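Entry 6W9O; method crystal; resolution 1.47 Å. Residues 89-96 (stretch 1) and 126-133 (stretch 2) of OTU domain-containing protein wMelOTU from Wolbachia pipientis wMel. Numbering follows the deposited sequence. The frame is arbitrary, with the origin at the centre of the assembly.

Stretch 1 89-96: KWFTNAIV
Stretch 2 126-133: PDVEGRIL

Two helical stretches can pack without a hydrogen bond between them, through one stacked aromatic and one well-seated branched residue; residues 89-96 and 126-133 of wMelOTU illustrate the principle. Helix 89-95 runs nearly antiparallel to the helix of the second stretch, their directions 159° apart and their axes approaching to 10.8 Å. The register is marked by Phe91 and Val128, whose CA atoms lie 7.1 Å apart. Near its beginning the second stretch makes a wider pi-type turn across 126-130, where Arg131 N donates a weak hydrogen bond to Pro126 O (3.2 Å); regular spacing follows, with Ile132 N to Val128 O at 3.1 Å.

Trp90 covers the most surface. Its CA-to-CB bond points toward the other helix, and chi1 of 77° (p) with chi2 of -101° lays one face of the indole against an almost fully extended Arg131, whose four chi angles are all close to 180°. The guanidinium lies flat on the indole, planes at 3°, with Arg131 CZ 3.5 Å from the centroid of the five-membered ring, a geometry suited to cation-pi attraction. Farther back along the same side chain, Arg131 CD sits 3.5 Å from the centroid of the six-membered ring in a CH-pi contact, so charge and methylene share one ring face. Stacking uses the guanidinium face, so Arg131 NE can still be hydrogen-bonded elsewhere in the structure. At the indole edge, Trp90 CH2 meets Ile132 CG1 (chi1 m, chi2 t) at 3.9 Å.

Val128 (chi1 t) supplies the knob, seated among Trp90, Phe91, Ala94 and Ile95. Val128 CG1 lies 3.7 Å from Phe91 CE2 and 4.3 Å from Ile95 CG2 (chi1 p, chi2 t), while Val128 CG2 approaches Ala94 CB at 4.2 Å. Phe91, with chi1 172° (t) and chi2 -100°, also brings CE2 within 3.8 Å of Ile132 CD1. These contacts are purely apolar, joining the two helices through close-fitting shape.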

# COMPACT_ATOMS: atom_id res chain seq x y z
N LYS A 89 15.06 -10.47 8.62
CA LYS A 89 14.33 -11.34 9.54
C LYS A 89 12.92 -10.85 9.81
O LYS A 89 12.06 -11.68 10.13
CB LYS A 89 15.13 -11.51 10.84
CG LYS A 89 16.32 -12.41 10.64
CD LYS A 89 17.27 -12.36 11.82
CE LYS A 89 18.45 -13.33 11.63
NZ LYS A 89 19.29 -13.52 12.86
N TRP A 90 12.65 -9.55 9.72
CA TRP A 90 11.27 -9.12 9.95
C TRP A 90 10.32 -9.88 9.04
O TRP A 90 9.20 -10.27 9.44
CB TRP A 90 11.09 -7.60 9.78
CG TRP A 90 11.04 -7.09 8.37
CD1 TRP A 90 12.08 -6.49 7.68
CD2 TRP A 90 9.92 -7.08 7.50
NE1 TRP A 90 11.66 -6.18 6.42
CE2 TRP A 90 10.34 -6.52 6.27
CE3 TRP A 90 8.60 -7.56 7.61
CZ2 TRP A 90 9.46 -6.37 5.17
CZ3 TRP A 90 7.74 -7.44 6.53
CH2 TRP A 90 8.16 -6.82 5.31
N PHE A 91 10.75 -10.14 7.81
CA PHE A 91 9.86 -10.69 6.80
C PHE A 91 9.63 -12.15 7.06
O PHE A 91 8.47 -12.59 7.08
CB PHE A 91 10.49 -10.46 5.40
CG PHE A 91 9.75 -11.17 4.31
CD1 PHE A 91 10.19 -12.38 3.79
CD2 PHE A 91 8.58 -10.60 3.86
CE1 PHE A 91 9.45 -13.02 2.76
CE2 PHE A 91 7.82 -11.22 2.81
CZ PHE A 91 8.26 -12.41 2.30
N THR A 92 10.70 -12.92 7.24
CA THR A 92 10.50 -14.33 7.54
C THR A 92 9.76 -14.51 8.85
O THR A 92 8.94 -15.42 8.97
CB THR A 92 11.85 -15.06 7.52
OG1 THR A 92 12.81 -14.39 8.36
CG2 THR A 92 12.41 -15.07 6.11
N ASN A 93 10.00 -13.61 9.82
CA ASN A 93 9.27 -13.69 11.09
C ASN A 93 7.77 -13.46 10.87
O ASN A 93 6.93 -14.02 11.57
CB ASN A 93 9.75 -12.61 12.07
CG ASN A 93 11.16 -12.88 12.68
OD1 ASN A 93 11.71 -13.97 12.58
ND2 ASN A 93 11.73 -11.85 13.30
N ALA A 94 7.42 -12.61 9.92
CA ALA A 94 6.02 -12.19 9.78
C ALA A 94 5.22 -13.27 9.09
O ALA A 94 4.01 -13.41 9.35
CB ALA A 94 5.92 -10.92 8.92
N ILE A 95 5.84 -14.01 8.17
CA ILE A 95 5.06 -14.92 7.36
C ILE A 95 5.18 -16.36 7.84
O ILE A 95 4.47 -17.23 7.29
CB ILE A 95 5.39 -14.85 5.86
CG1 ILE A 95 6.83 -15.33 5.62
CG2 ILE A 95 5.08 -13.43 5.29
CD1 ILE A 95 7.15 -15.59 4.16
N VAL A 96 6.07 -16.65 8.78
CA VAL A 96 6.18 -18.00 9.37
C VAL A 96 5.39 -17.98 10.66
O VAL A 96 4.27 -17.47 10.70
CB VAL A 96 7.64 -18.42 9.65
CG1 VAL A 96 7.65 -19.81 10.24
CG2 VAL A 96 8.50 -18.38 8.38
N PRO A 126 -0.78 -4.39 4.06
CA PRO A 126 0.12 -3.22 4.31
C PRO A 126 1.29 -3.55 5.20
O PRO A 126 2.38 -2.99 4.98
CB PRO A 126 -0.78 -2.20 5.01
CG PRO A 126 -2.16 -2.52 4.48
CD PRO A 126 -2.20 -4.05 4.30
N ASP A 127 1.12 -4.43 6.19
CA ASP A 127 2.20 -4.68 7.12
C ASP A 127 3.33 -5.48 6.49
O ASP A 127 4.44 -5.51 7.05
CB ASP A 127 1.72 -5.48 8.31
CG ASP A 127 0.74 -4.73 9.19
OD1 ASP A 127 0.86 -3.49 9.35
OD2 ASP A 127 -0.15 -5.42 9.76
N VAL A 128 3.05 -6.20 5.39
CA VAL A 128 4.10 -7.02 4.79
C VAL A 128 4.43 -6.45 3.41
O VAL A 128 5.52 -5.86 3.20
CB VAL A 128 3.70 -8.51 4.69
CG1 VAL A 128 4.88 -9.29 4.09
CG2 VAL A 128 3.35 -9.06 6.10
N GLU A 129 3.52 -6.60 2.46
CA GLU A 129 3.78 -6.04 1.14
C GLU A 129 3.91 -4.54 1.19
O GLU A 129 4.73 -3.97 0.45
CB GLU A 129 2.66 -6.44 0.19
CG GLU A 129 2.71 -7.97 -0.16
CD GLU A 129 2.24 -8.86 0.96
OE1 GLU A 129 1.20 -8.55 1.56
OE2 GLU A 129 2.94 -9.85 1.22
N GLY A 130 3.13 -3.86 2.05
CA GLY A 130 3.29 -2.39 2.13
C GLY A 130 4.69 -1.99 2.58
O GLY A 130 5.32 -1.09 2.01
N ARG A 131 5.24 -2.69 3.56
CA ARG A 131 6.59 -2.39 4.05
C ARG A 131 7.63 -2.64 2.96
O ARG A 131 8.57 -1.83 2.77
CB ARG A 131 6.86 -3.23 5.30
CG ARG A 131 8.25 -2.99 5.84
CD ARG A 131 8.37 -3.61 7.28
NE ARG A 131 9.72 -3.40 7.79
CZ ARG A 131 10.12 -3.80 9.00
NH1 ARG A 131 9.26 -4.40 9.80
NH2 ARG A 131 11.36 -3.59 9.38
N ILE A 132 7.47 -3.73 2.19
CA ILE A 132 8.39 -4.02 1.09
C ILE A 132 8.33 -2.91 0.04
O ILE A 132 9.37 -2.45 -0.45
CB ILE A 132 8.04 -5.38 0.44
CG1 ILE A 132 8.31 -6.53 1.41
CG2 ILE A 132 8.81 -5.51 -0.93
CD1 ILE A 132 7.65 -7.87 0.95
N LEU A 133 7.12 -2.46 -0.32
CA LEU A 133 7.03 -1.46 -1.38
C LEU A 133 7.48 -0.09 -0.89
O LEU A 133 7.99 0.72 -1.69
CB LEU A 133 5.59 -1.41 -1.90
CG LEU A 133 5.10 -2.74 -2.48
CD1 LEU A 133 3.62 -2.63 -2.83
CD2 LEU A 133 5.99 -3.11 -3.70